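Local coordinates for protein aminotransferase, class IV (Brucella abortus, PDB 4TVI) that probably transfers the amino group of leucine, isoleucine or valine to 2-oxoglutarate, using a pyridoxal phosphate cofactor held by a lysine Schiff base, at residues A[279-284]-A[304-309]; A[219-224]-A[241-246]; A[84-89]-A[94-99]; A[63-68]-A[183-188]; A[205-210]-A[232-237]. All blocks are in the same frame, centred on the assembly; numbering follows the deposited sequence.

Interaction 1. Residues A[279-284]-A[304-309]; sequences MSKVVP and ALYWEW
Lys281 and Tyr306 mark the closest backbone approach, their CA atoms 7.8 Å apart, where the start of strand 281-288 faces the C-terminal helix 297-310. That spacing is bridged by side chains, and the hydrocarbon part of the lysine meets two aromatic rings of the helix. Its CB sits over one face of the Tyr306 ring, displaced toward the rim, in a CH-pi contact 4.2 Å from the ring centroid and 20° off the ring normal. A bend at chi2 (-48°) carries the chain obliquely across the tyrosine, so that Lys281 CG lies 3.5 Å from Tyr306 CE1 and Lys281 CE 3.4 Å from Tyr306 OH. The ammonium group itself is engaged elsewhere, donating to the carbonyl O of Asn278. The packing is of strand against helix: the C-terminal helix packs beside the start of strand 281-288 of the large mixed sheet of this class IV aminotransferase, with helix 241-252 beside it, whose Arg245 touches Tyr306. Trp307, the next residue of the helix, meets the same lysine. Its six-membered ring brings CZ3 to 3.7 Å from Lys281 CB, an oblique approach, while Ser280 O lies at the indole edge, in the ring plane, 3.9 Å from Trp307 CH2. The indole NE1 hydrogen-bonds to OE2 of Glu72, a bond that helps fix how the ring is turned.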
# COMPACT_ATOMS: atom_id res chain seq x y z
N MET A 279 5.04 -17.81 10.26
CA MET A 279 4.56 -17.80 11.64
C MET A 279 4.42 -19.18 12.27
O MET A 279 4.81 -19.38 13.43
CB MET A 279 3.23 -17.05 11.75
CG MET A 279 2.82 -16.80 13.18
SD MET A 279 3.94 -15.65 14.02
CE MET A 279 3.86 -14.25 12.92
N SER A 280 3.85 -20.13 11.52
CA SER A 280 3.63 -21.48 12.06
C SER A 280 4.14 -22.58 11.13
O SER A 280 3.90 -23.77 11.37
CB SER A 280 2.14 -21.69 12.34
OG SER A 280 1.69 -20.82 13.37
N LYS A 281 4.83 -22.18 10.06
CA LYS A 281 5.50 -23.08 9.12
C LYS A 281 4.54 -23.93 8.30
O LYS A 281 4.47 -23.79 7.09
CB LYS A 281 6.51 -23.96 9.86
CG LYS A 281 7.54 -23.14 10.65
CD LYS A 281 8.14 -22.01 9.81
CE LYS A 281 9.19 -21.23 10.59
NZ LYS A 281 9.68 -20.03 9.86
N VAL A 282 3.83 -24.85 8.94
CA VAL A 282 2.90 -25.71 8.23
C VAL A 282 1.57 -25.75 8.97
O VAL A 282 1.52 -26.12 10.14
CB VAL A 282 3.46 -27.14 8.06
CG1 VAL A 282 2.42 -28.05 7.41
CG2 VAL A 282 4.72 -27.12 7.22
N VAL A 283 0.49 -25.35 8.29
CA VAL A 283 -0.82 -25.25 8.93
C VAL A 283 -1.88 -25.90 8.07
O VAL A 283 -2.02 -25.58 6.89
CB VAL A 283 -1.22 -23.77 9.20
CG1 VAL A 283 -2.61 -23.69 9.79
CG2 VAL A 283 -0.22 -23.11 10.14
N PRO A 284 -2.66 -26.82 8.66
CA PRO A 284 -3.72 -27.51 7.91
C PRO A 284 -4.91 -26.61 7.64
O PRO A 284 -5.23 -25.72 8.43
CB PRO A 284 -4.12 -28.65 8.85
CG PRO A 284 -3.85 -28.10 10.21
CD PRO A 284 -2.61 -27.24 10.07
N ALA A 304 6.22 -32.55 10.00
CA ALA A 304 7.22 -33.35 10.71
C ALA A 304 8.59 -33.19 10.05
O ALA A 304 9.60 -33.02 10.74
CB ALA A 304 6.81 -34.81 10.74
N LEU A 305 8.60 -33.23 8.73
CA LEU A 305 9.83 -33.08 7.96
C LEU A 305 10.47 -31.72 8.17
O LEU A 305 11.69 -31.60 8.25
CB LEU A 305 9.56 -33.30 6.47
CG LEU A 305 9.24 -34.73 6.04
CD1 LEU A 305 8.76 -34.77 4.59
CD2 LEU A 305 10.47 -35.62 6.24
N TYR A 306 9.64 -30.69 8.28
CA TYR A 306 10.15 -29.34 8.49
C TYR A 306 10.84 -29.27 9.85
O TYR A 306 11.95 -28.74 9.96
CB TYR A 306 9.04 -28.30 8.41
CG TYR A 306 9.59 -26.89 8.44
CD1 TYR A 306 9.85 -26.25 9.64
CD2 TYR A 306 9.88 -26.22 7.25
CE1 TYR A 306 10.37 -24.97 9.67
CE2 TYR A 306 10.40 -24.93 7.28
CZ TYR A 306 10.64 -24.31 8.49
OH TYR A 306 11.16 -23.04 8.53
N TRP A 307 10.19 -29.79 10.88
CA TRP A 307 10.73 -29.76 12.23
C TRP A 307 12.03 -30.56 12.35
O TRP A 307 12.94 -30.15 13.07
CB TRP A 307 9.70 -30.29 13.23
CG TRP A 307 9.06 -29.21 14.04
CD1 TRP A 307 9.22 -28.97 15.37
CD2 TRP A 307 8.16 -28.20 13.56
NE1 TRP A 307 8.47 -27.88 15.76
CE2 TRP A 307 7.81 -27.39 14.66
CE3 TRP A 307 7.60 -27.91 12.31
CZ2 TRP A 307 6.94 -26.31 14.55
CZ3 TRP A 307 6.74 -26.83 12.20
CH2 TRP A 307 6.41 -26.05 13.31
N GLU A 308 12.12 -31.68 11.64
CA GLU A 308 13.35 -32.48 11.65
C GLU A 308 14.51 -31.67 11.11
O GLU A 308 15.56 -31.58 11.74
CB GLU A 308 13.23 -33.75 10.82
CG GLU A 308 14.62 -34.41 10.61
CD GLU A 308 14.62 -35.54 9.61
OE1 GLU A 308 13.85 -35.48 8.63
OE2 GLU A 308 15.41 -36.50 9.79
N TRP A 309 14.30 -31.09 9.93
CA TRP A 309 15.34 -30.29 9.30
C TRP A 309 15.71 -29.08 10.14
O TRP A 309 16.88 -28.74 10.27
CB TRP A 309 14.90 -29.84 7.90
CG TRP A 309 15.76 -28.76 7.37
CD1 TRP A 309 16.99 -28.89 6.78
CD2 TRP A 309 15.47 -27.36 7.37
NE1 TRP A 309 17.48 -27.66 6.43
CE2 TRP A 309 16.56 -26.70 6.77
CE3 TRP A 309 14.39 -26.59 7.82
CZ2 TRP A 309 16.60 -25.32 6.61
CZ3 TRP A 309 14.43 -25.22 7.67
CH2 TRP A 309 15.54 -24.60 7.07

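Interaction 2. Residues A[219-224]-A[241-246]; sequences NVFMVR and ITRQRV
Arg243 lies across both Asn219 and Phe221, its aliphatic chain crossing each of these strand side chains at about a right angle. The nearest backbone approach is Asn219 to Arg243, CA to CA 6.6 Å. With CG anti to the backbone N (chi1 169°) and the chain extended as far as NE, the arginine offers its methylenes in turn: Arg243 CB is 3.6 Å from Asn219 OD1, Arg243 CG is 3.6 Å from Phe221 CZ, and Arg243 CD is 3.8 Å from Asn219 CG. The approach to the phenyl ring is oblique. A water links the Asn219 side chain to the helix backbone, lying 2.8 Å from Asn219 OD1 and accepting from Arg243 N at 2.9 Å, so a main-chain N-H in the first turn of the helix is linked through the water to the asparagine amide. Farther out, Asn219 ND2 donates to the carbonyl O of Leu238, which holds the amide from its other end. The guanidinium passes beyond the strand to a salt bridge with Glu259, which probably balances its charge, and a hydrogen bond to Pro231 O. The neighbouring residues show what this helix start serves: Ile241 N and Thr242 OG1 bond to the phosphate of the modified lysine at position 180, making a phosphate-binding helix N terminus seated on the sheet, as in other fold-type IV aminotransferases.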
# COMPACT_ATOMS: atom_id res chain seq x y z
N ASN A 219 1.06 -19.03 1.40
CA ASN A 219 1.10 -19.99 0.30
C ASN A 219 0.20 -21.17 0.59
O ASN A 219 0.01 -21.52 1.75
CB ASN A 219 2.53 -20.46 0.05
CG ASN A 219 3.41 -19.38 -0.54
OD1 ASN A 219 4.44 -19.03 0.03
ND2 ASN A 219 3.00 -18.85 -1.69
N VAL A 220 -0.36 -21.76 -0.45
CA VAL A 220 -1.31 -22.86 -0.26
C VAL A 220 -0.82 -24.12 -0.97
O VAL A 220 -0.14 -24.05 -2.00
CB VAL A 220 -2.72 -22.47 -0.76
CG1 VAL A 220 -2.77 -22.39 -2.29
CG2 VAL A 220 -3.78 -23.43 -0.22
N PHE A 221 -1.15 -25.26 -0.37
CA PHE A 221 -0.82 -26.57 -0.91
C PHE A 221 -2.05 -27.45 -0.87
O PHE A 221 -2.95 -27.24 -0.05
CB PHE A 221 0.28 -27.25 -0.09
CG PHE A 221 1.66 -26.71 -0.30
CD1 PHE A 221 2.04 -25.50 0.26
CD2 PHE A 221 2.60 -27.45 -1.00
CE1 PHE A 221 3.33 -25.01 0.09
CE2 PHE A 221 3.89 -26.98 -1.18
CZ PHE A 221 4.26 -25.75 -0.63
N MET A 222 -2.08 -28.46 -1.73
CA MET A 222 -3.10 -29.49 -1.63
C MET A 222 -2.50 -30.87 -1.87
O MET A 222 -1.44 -31.00 -2.47
CB MET A 222 -4.25 -29.22 -2.60
CG MET A 222 -3.81 -29.09 -4.05
SD MET A 222 -5.22 -29.11 -5.18
CE MET A 222 -5.43 -30.88 -5.41
N VAL A 223 -3.20 -31.89 -1.38
CA VAL A 223 -2.78 -33.27 -1.56
C VAL A 223 -3.88 -34.03 -2.26
O VAL A 223 -5.06 -33.91 -1.92
CB VAL A 223 -2.46 -33.94 -0.22
CG1 VAL A 223 -1.90 -35.36 -0.45
CG2 VAL A 223 -1.47 -33.09 0.59
N ARG A 224 -3.50 -34.81 -3.27
CA ARG A 224 -4.47 -35.57 -4.03
C ARG A 224 -3.81 -36.85 -4.49
O ARG A 224 -2.79 -36.83 -5.18
CB ARG A 224 -5.00 -34.74 -5.21
CG ARG A 224 -6.03 -35.43 -6.09
CD ARG A 224 -6.59 -34.44 -7.11
NE ARG A 224 -5.51 -33.81 -7.87
CZ ARG A 224 -5.64 -32.76 -8.67
NH1 ARG A 224 -6.83 -32.19 -8.84
NH2 ARG A 224 -4.58 -32.28 -9.30
N ILE A 241 9.45 -18.55 1.29
CA ILE A 241 10.65 -19.25 1.72
C ILE A 241 10.28 -20.55 2.44
O ILE A 241 10.96 -21.57 2.28
CB ILE A 241 11.50 -18.35 2.63
CG1 ILE A 241 12.11 -17.22 1.81
CG2 ILE A 241 12.60 -19.15 3.32
CD1 ILE A 241 12.78 -16.19 2.63
N THR A 242 9.21 -20.51 3.23
CA THR A 242 8.74 -21.71 3.91
C THR A 242 8.23 -22.72 2.88
O THR A 242 8.49 -23.91 2.99
CB THR A 242 7.61 -21.40 4.92
OG1 THR A 242 7.91 -20.19 5.61
CG2 THR A 242 7.47 -22.55 5.92
N ARG A 243 7.52 -22.20 1.89
CA ARG A 243 7.00 -22.99 0.77
C ARG A 243 8.11 -23.78 0.07
O ARG A 243 7.99 -24.99 -0.12
CB ARG A 243 6.31 -22.07 -0.25
CG ARG A 243 5.97 -22.73 -1.58
CD ARG A 243 5.63 -21.67 -2.63
NE ARG A 243 5.23 -22.26 -3.89
CZ ARG A 243 6.08 -22.69 -4.82
NH1 ARG A 243 7.39 -22.57 -4.63
NH2 ARG A 243 5.62 -23.23 -5.94
N GLN A 244 9.19 -23.08 -0.29
CA GLN A 244 10.32 -23.71 -0.96
C GLN A 244 10.98 -24.77 -0.08
O GLN A 244 11.39 -25.82 -0.57
CB GLN A 244 11.36 -22.66 -1.36
CG GLN A 244 10.86 -21.62 -2.35
CD GLN A 244 11.84 -20.47 -2.52
OE1 GLN A 244 13.06 -20.68 -2.57
NE2 GLN A 244 11.32 -19.26 -2.59
N ARG A 245 11.07 -24.49 1.22
CA ARG A 245 11.69 -25.43 2.15
C ARG A 245 10.87 -26.71 2.24
O ARG A 245 11.43 -27.81 2.22
CB ARG A 245 11.85 -24.79 3.53
CG ARG A 245 12.55 -25.71 4.54
CD ARG A 245 13.96 -26.07 4.06
NE ARG A 245 14.79 -24.88 3.91
CZ ARG A 245 16.02 -24.88 3.40
NH1 ARG A 245 16.58 -26.01 2.99
NH2 ARG A 245 16.69 -23.74 3.31
N VAL A 246 9.55 -26.56 2.35
CA VAL A 246 8.64 -27.70 2.45
C VAL A 246 8.65 -28.55 1.17
O VAL A 246 8.65 -29.79 1.22
CB VAL A 246 7.20 -27.23 2.76
CG1 VAL A 246 6.19 -28.35 2.55
CG2 VAL A 246 7.12 -26.68 4.19
O HOH W 1 5.50 -20.13 2.39

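Interaction 3. Residues A[84-89]-A[94-99]; sequences RANDSA and LEPTLS
The loop joining helix 78-91 to helix 100-111 folds back on the first helix, and Asn86 and Ala89, one turn apart, are where that helix holds it. Asn86 ND2 donates to Leu98 O at 2.8 Å; the bond is bent, with 138° at the hydrogen, and although the donor lies in the carbonyl plane, the acceptor is tilted out of the amide plane. The other end of the same amide meets the loop through carbon: Asn86 OD1 is 3.3 Å from Pro96 CB, and the proline ring crosses the asparagine side chain. In Asn86 a chi1 of -74° sets CG anti to the carbonyl carbon, directing the amide at the loop. Ala89 has two roles. Its carbonyl O accepts from Leu94 N at 2.9 Å, the donor standing above the carbonyl plane, while its methyl packs against the loop, with Ala89 CB 4.0 Å from Leu94 CB and 4.1 Å from Pro96 CD. At the far end of the loop, Ser99 serves as N-cap of helix 100-111, its hydroxyl taking the backbone N of Asp102. Tyr126 of strand 120-128 packs on Ala89 and Pro96 and joins both sides through its hydroxyl, bonded to Asn86 OD1 and Leu98 N. Leu94 and Leu98 also touch strand 143-151, so the loop packs on both helix 78-91 and the five-stranded antiparallel sheet.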
# COMPACT_ATOMS: atom_id res chain seq x y z
N ARG A 84 15.79 -11.49 1.80
CA ARG A 84 14.65 -11.05 1.02
C ARG A 84 14.22 -9.64 1.39
O ARG A 84 13.72 -8.90 0.54
CB ARG A 84 13.46 -12.01 1.18
CG ARG A 84 12.31 -11.71 0.21
CD ARG A 84 11.24 -12.79 0.26
NE ARG A 84 10.61 -12.88 1.58
CZ ARG A 84 9.74 -13.81 1.92
NH1 ARG A 84 9.39 -14.76 1.05
NH2 ARG A 84 9.21 -13.82 3.14
N ALA A 85 14.45 -9.26 2.65
CA ALA A 85 14.13 -7.90 3.08
C ALA A 85 14.86 -6.88 2.21
O ALA A 85 14.28 -5.87 1.81
CB ALA A 85 14.48 -7.70 4.55
N ASN A 86 16.13 -7.16 1.91
CA ASN A 86 16.90 -6.27 1.04
C ASN A 86 16.37 -6.30 -0.39
O ASN A 86 16.31 -5.26 -1.05
CB ASN A 86 18.38 -6.64 1.06
CG ASN A 86 19.06 -6.22 2.35
OD1 ASN A 86 18.48 -5.49 3.15
ND2 ASN A 86 20.29 -6.67 2.55
N ASP A 87 15.96 -7.48 -0.86
CA ASP A 87 15.35 -7.59 -2.18
C ASP A 87 14.08 -6.75 -2.28
O ASP A 87 13.91 -5.98 -3.23
CB ASP A 87 15.02 -9.04 -2.52
CG ASP A 87 16.26 -9.90 -2.67
OD1 ASP A 87 17.34 -9.35 -2.97
OD2 ASP A 87 16.14 -11.13 -2.50
N SER A 88 13.20 -6.90 -1.30
CA SER A 88 11.94 -6.16 -1.27
C SER A 88 12.20 -4.66 -1.24
O SER A 88 11.50 -3.89 -1.90
CB SER A 88 11.10 -6.57 -0.07
OG SER A 88 10.68 -7.92 -0.15
N ALA A 89 13.20 -4.25 -0.46
CA ALA A 89 13.53 -2.83 -0.36
C ALA A 89 13.90 -2.27 -1.74
O ALA A 89 13.36 -1.24 -2.16
CB ALA A 89 14.67 -2.60 0.62
N LEU A 94 13.98 1.53 -2.68
CA LEU A 94 14.75 1.91 -1.51
C LEU A 94 16.18 1.46 -1.66
O LEU A 94 16.49 0.66 -2.53
CB LEU A 94 14.14 1.30 -0.24
CG LEU A 94 12.64 1.57 -0.05
CD1 LEU A 94 12.13 0.86 1.20
CD2 LEU A 94 12.39 3.07 0.03
N GLU A 95 17.06 1.99 -0.82
CA GLU A 95 18.43 1.51 -0.78
C GLU A 95 18.70 0.93 0.60
O GLU A 95 18.94 1.68 1.55
CB GLU A 95 19.42 2.63 -1.10
CG GLU A 95 20.87 2.17 -1.08
CD GLU A 95 21.18 1.16 -2.18
OE1 GLU A 95 20.52 1.20 -3.23
OE2 GLU A 95 22.09 0.33 -1.97
N PRO A 96 18.64 -0.41 0.71
CA PRO A 96 18.82 -1.10 2.00
C PRO A 96 20.11 -0.67 2.69
O PRO A 96 21.16 -0.55 2.06
CB PRO A 96 18.84 -2.59 1.62
CG PRO A 96 19.05 -2.62 0.12
CD PRO A 96 18.42 -1.36 -0.39
N THR A 97 19.99 -0.42 3.99
CA THR A 97 21.06 0.14 4.79
C THR A 97 21.95 -0.94 5.44
O THR A 97 23.02 -0.63 5.95
CB THR A 97 20.48 1.03 5.89
OG1 THR A 97 19.51 0.28 6.62
CG2 THR A 97 19.80 2.25 5.27
N LEU A 98 21.47 -2.18 5.44
CA LEU A 98 22.22 -3.29 6.04
C LEU A 98 22.37 -4.47 5.07
O LEU A 98 21.48 -4.74 4.27
CB LEU A 98 21.55 -3.77 7.33
CG LEU A 98 21.41 -2.77 8.48
CD1 LEU A 98 20.63 -3.40 9.62
CD2 LEU A 98 22.78 -2.33 8.96
N SER A 99 23.49 -5.16 5.15
CA SER A 99 23.65 -6.40 4.40
C SER A 99 22.73 -7.45 4.99
O SER A 99 22.22 -7.29 6.10
CB SER A 99 25.10 -6.88 4.44
OG SER A 99 25.44 -7.29 5.75

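Interaction 4. Residues A[63-68]-A[183-188]; sequences LVFDGA and CLYPNN
Phe65 and Tyr185 form a buried aromatic pair that joins edge strand 64-70 of the five-stranded antiparallel sheet to the start of helix 185-198. In this class IV aminotransferase the helix leads into the part built on the large mixed sheet, with the cofactor beside the junction: Tyr185 OH hydrogen-bonds to O3 of the modified lysine at position 180. The two side chains come from opposite directions and meet obliquely, planes 57° apart and centroids 5.3 Å apart. Tyr185 CE1 lies at the edge of the phenyl ring, near its plane. Phe65 takes a chi1 of 70°, placing CG between the backbone N and carbonyl carbon, and thereby presents CE1 and CZ to the tyrosine. Trp59 of the second subunit packs edge-to-face with Phe65, so the pair borders the dimer interface. Away from the rings, a water links the backbones, donating to Leu63 O at 2.8 Å and accepting from Cys183 N at 2.9 Å. Tyr185 CE1 is 3.6 Å from both Phe65 CE1 and Phe65 CZ.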
# COMPACT_ATOMS: atom_id res chain seq x y z
N LEU A 63 6.99 1.24 2.70
CA LEU A 63 7.58 0.29 3.64
C LEU A 63 7.51 -1.16 3.17
O LEU A 63 6.47 -1.63 2.71
CB LEU A 63 6.93 0.41 5.03
CG LEU A 63 7.59 -0.39 6.17
CD1 LEU A 63 7.52 0.37 7.51
CD2 LEU A 63 6.97 -1.77 6.33
N VAL A 64 8.63 -1.86 3.29
CA VAL A 64 8.68 -3.29 3.05
C VAL A 64 9.03 -4.01 4.35
O VAL A 64 9.56 -3.40 5.27
CB VAL A 64 9.72 -3.66 1.98
CG1 VAL A 64 9.37 -3.01 0.67
CG2 VAL A 64 11.11 -3.24 2.43
N PHE A 65 8.73 -5.30 4.41
CA PHE A 65 8.99 -6.07 5.61
C PHE A 65 9.26 -7.53 5.28
O PHE A 65 9.00 -7.98 4.17
CB PHE A 65 7.80 -5.96 6.57
CG PHE A 65 6.57 -6.68 6.10
CD1 PHE A 65 5.71 -6.09 5.18
CD2 PHE A 65 6.26 -7.95 6.58
CE1 PHE A 65 4.58 -6.75 4.74
CE2 PHE A 65 5.12 -8.61 6.15
CZ PHE A 65 4.28 -8.01 5.23
N ASP A 66 9.77 -8.27 6.25
CA ASP A 66 9.85 -9.72 6.12
C ASP A 66 9.47 -10.35 7.45
O ASP A 66 9.00 -9.67 8.36
CB ASP A 66 11.23 -10.17 5.67
CG ASP A 66 11.18 -11.35 4.72
OD1 ASP A 66 10.89 -12.47 5.19
OD2 ASP A 66 11.40 -11.16 3.50
N GLY A 67 9.64 -11.67 7.55
CA GLY A 67 9.29 -12.36 8.77
C GLY A 67 10.09 -13.62 8.96
O GLY A 67 10.07 -14.51 8.11
N ALA A 68 10.82 -13.70 10.07
CA ALA A 68 11.47 -14.94 10.46
C ALA A 68 10.93 -15.40 11.81
O ALA A 68 10.15 -14.68 12.45
CB ALA A 68 12.98 -14.76 10.52
N CYS A 183 2.19 -2.15 1.14
CA CYS A 183 1.16 -1.56 0.29
C CYS A 183 0.27 -2.62 -0.36
O CYS A 183 -0.83 -2.29 -0.83
CB CYS A 183 1.79 -0.68 -0.80
SG CYS A 183 2.79 -1.57 -2.01
N LEU A 184 0.70 -3.87 -0.35
CA LEU A 184 -0.04 -4.94 -1.02
C LEU A 184 -1.12 -5.55 -0.14
O LEU A 184 -2.01 -6.24 -0.64
CB LEU A 184 0.92 -6.06 -1.44
CG LEU A 184 2.04 -5.68 -2.40
CD1 LEU A 184 2.99 -6.85 -2.54
CD2 LEU A 184 1.47 -5.28 -3.75
N TYR A 185 -1.08 -5.26 1.16
CA TYR A 185 -1.89 -6.02 2.11
C TYR A 185 -3.30 -5.50 2.41
O TYR A 185 -4.11 -6.28 2.91
CB TYR A 185 -1.09 -6.20 3.41
CG TYR A 185 -0.03 -7.25 3.17
CD1 TYR A 185 1.20 -6.91 2.62
CD2 TYR A 185 -0.29 -8.59 3.43
CE1 TYR A 185 2.15 -7.88 2.36
CE2 TYR A 185 0.66 -9.56 3.17
CZ TYR A 185 1.88 -9.20 2.64
OH TYR A 185 2.83 -10.16 2.37
N PRO A 186 -3.60 -4.22 2.12
CA PRO A 186 -5.03 -3.91 2.27
C PRO A 186 -5.92 -4.76 1.37
O PRO A 186 -7.08 -4.97 1.70
CB PRO A 186 -5.10 -2.43 1.87
CG PRO A 186 -3.78 -1.89 2.27
CD PRO A 186 -2.79 -3.00 1.96
N ASN A 187 -5.38 -5.24 0.25
CA ASN A 187 -6.13 -6.16 -0.61
C ASN A 187 -6.40 -7.46 0.15
O ASN A 187 -7.53 -7.94 0.20
CB ASN A 187 -5.36 -6.43 -1.90
CG ASN A 187 -6.17 -7.24 -2.90
OD1 ASN A 187 -7.39 -7.11 -2.97
ND2 ASN A 187 -5.48 -8.05 -3.70
N ASN A 188 -5.35 -8.00 0.76
CA ASN A 188 -5.47 -9.21 1.57
C ASN A 188 -6.46 -9.04 2.71
O ASN A 188 -7.21 -9.96 3.04
CB ASN A 188 -4.10 -9.59 2.16
CG ASN A 188 -3.05 -9.86 1.09
OD1 ASN A 188 -2.69 -8.96 0.33
ND2 ASN A 188 -2.55 -11.08 1.05
O HOH W 2 4.81 -0.92 0.58

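Interaction 5. Residues A[205-210]-A[232-237]; sequences VTDVLG and VPNGTF
Asp207 meets Thr236 by close packing on one side and Asn234 by a polar bond on the other, where the turn after strand 202-206 faces the loop leading to helix 241-252. The inner part is compact. Asp207 CB rests 3.7 Å from Thr236 OG1 and 4.1 Å from Thr236 CG2, where the backbones come nearest, Asp207 CA to Thr236 CA 6.5 Å, and Thr236 in turn packs on Ala213 of strand 212-215. The outer part is a single bridge beside exposed Asn234: its ND2 donates to Asp207 OD2 at 3.0 Å with 145° at the hydrogen. The acceptor lies in the amide plane, whereas the carboxylate oxygen is met on its anti side and the donor stands 28° out of the carboxylate plane. Each partner is set by its own turn. Asp207 opens a type I beta turn to Gly210, and its OD1 accepts a weak bond from Leu209 N and another bond from Asn211 N. Asn234 begins an Asx turn, OD1 accepting from Thr236 N at 3.1 Å from above its carbonyl plane and from Thr236 OG1 at 2.7 Å in that plane, on a lone pair. With OD1 gripped twice, the amide's rotation is restrained and ND2 is directed at the aspartate. The chemistry thus joins two loops through one hydrogen bond, probably charge-assisted, between side chains already oriented by their turns, and the nearby donors probably favour an ionised Asp207.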
# COMPACT_ATOMS: atom_id res chain seq x y z
N VAL A 205 -7.40 -17.52 -2.78
CA VAL A 205 -7.33 -16.37 -3.68
C VAL A 205 -6.81 -16.75 -5.07
O VAL A 205 -5.85 -17.51 -5.20
CB VAL A 205 -6.44 -15.27 -3.09
CG1 VAL A 205 -6.59 -13.98 -3.88
CG2 VAL A 205 -6.77 -15.04 -1.62
N THR A 206 -7.45 -16.21 -6.10
CA THR A 206 -7.01 -16.44 -7.47
C THR A 206 -6.32 -15.21 -8.04
O THR A 206 -6.47 -14.10 -7.51
CB THR A 206 -8.17 -16.83 -8.40
OG1 THR A 206 -9.03 -15.70 -8.59
CG2 THR A 206 -8.96 -17.99 -7.81
N ASP A 207 -5.54 -15.41 -9.10
CA ASP A 207 -4.98 -14.29 -9.86
C ASP A 207 -6.02 -13.84 -10.89
O ASP A 207 -7.13 -14.37 -10.92
CB ASP A 207 -3.65 -14.69 -10.52
CG ASP A 207 -3.77 -15.92 -11.41
OD1 ASP A 207 -4.85 -16.13 -12.00
OD2 ASP A 207 -2.78 -16.67 -11.52
N VAL A 208 -5.65 -12.90 -11.74
CA VAL A 208 -6.58 -12.32 -12.71
C VAL A 208 -7.01 -13.35 -13.76
O VAL A 208 -8.09 -13.24 -14.36
CB VAL A 208 -5.95 -11.06 -13.36
CG1 VAL A 208 -6.59 -10.73 -14.71
CG2 VAL A 208 -6.08 -9.87 -12.41
N LEU A 209 -6.20 -14.39 -13.94
CA LEU A 209 -6.53 -15.47 -14.86
C LEU A 209 -7.54 -16.45 -14.27
O LEU A 209 -8.05 -17.32 -14.96
CB LEU A 209 -5.26 -16.22 -15.28
CG LEU A 209 -4.22 -15.41 -16.04
CD1 LEU A 209 -3.07 -16.30 -16.48
CD2 LEU A 209 -4.88 -14.77 -17.24
N GLY A 210 -7.81 -16.32 -12.98
CA GLY A 210 -8.75 -17.22 -12.32
C GLY A 210 -8.06 -18.47 -11.80
O GLY A 210 -8.72 -19.42 -11.39
N VAL A 232 1.97 -22.93 -9.24
CA VAL A 232 3.25 -22.58 -9.81
C VAL A 232 3.46 -21.08 -9.60
O VAL A 232 2.54 -20.29 -9.83
CB VAL A 232 3.35 -22.94 -11.32
CG1 VAL A 232 2.22 -22.29 -12.12
CG2 VAL A 232 4.70 -22.56 -11.89
N PRO A 233 4.65 -20.69 -9.12
CA PRO A 233 4.94 -19.26 -8.95
C PRO A 233 4.83 -18.53 -10.27
O PRO A 233 5.46 -18.96 -11.23
CB PRO A 233 6.39 -19.25 -8.44
CG PRO A 233 6.59 -20.60 -7.82
CD PRO A 233 5.76 -21.54 -8.66
N ASN A 234 4.03 -17.48 -10.34
CA ASN A 234 3.92 -16.71 -11.58
C ASN A 234 4.06 -15.21 -11.32
O ASN A 234 3.82 -14.40 -12.20
CB ASN A 234 2.59 -17.01 -12.29
CG ASN A 234 1.37 -16.52 -11.52
OD1 ASN A 234 1.47 -15.99 -10.41
ND2 ASN A 234 0.19 -16.70 -12.12
N GLY A 235 4.44 -14.86 -10.09
CA GLY A 235 4.72 -13.47 -9.76
C GLY A 235 3.56 -12.68 -9.18
O GLY A 235 3.73 -11.53 -8.79
N THR A 236 2.38 -13.29 -9.11
CA THR A 236 1.21 -12.59 -8.59
C THR A 236 1.13 -12.79 -7.09
O THR A 236 0.34 -12.15 -6.40
CB THR A 236 -0.09 -13.07 -9.25
OG1 THR A 236 -0.26 -14.47 -8.99
CG2 THR A 236 -0.06 -12.82 -10.74
N PHE A 237 1.97 -13.69 -6.59
CA PHE A 237 2.07 -13.96 -5.16
C PHE A 237 3.52 -14.28 -4.82
O PHE A 237 4.31 -14.61 -5.70
CB PHE A 237 1.16 -15.11 -4.75
CG PHE A 237 1.52 -16.43 -5.37
CD1 PHE A 237 1.07 -16.76 -6.64
CD2 PHE A 237 2.27 -17.36 -4.67
CE1 PHE A 237 1.39 -17.98 -7.21
CE2 PHE A 237 2.60 -18.59 -5.24
CZ PHE A 237 2.15 -18.90 -6.51

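In the fold
From the N terminus, interaction 4 opens first at 63-68 and closes only at 183-188, a long loop that contains the short one closed by interaction 3 after helix 78-91. These two touch through the Arg84-Asp66 salt bridge and tie the five-stranded sheet to the chain around the cofactor. Interaction 5 then opens at 205-210 and interaction 2 at 219-224; they close in the same order, at 232-237 and 241-246, so the two cross, and they touch where Arg243 packs on Pro233. Interaction 1 follows in series, bringing the C-terminal helix to the mixed sheet that interactions 2 and 5 also reach. Its Trp309 packs on Arg245 of interaction 2, and its Val282 on Val246.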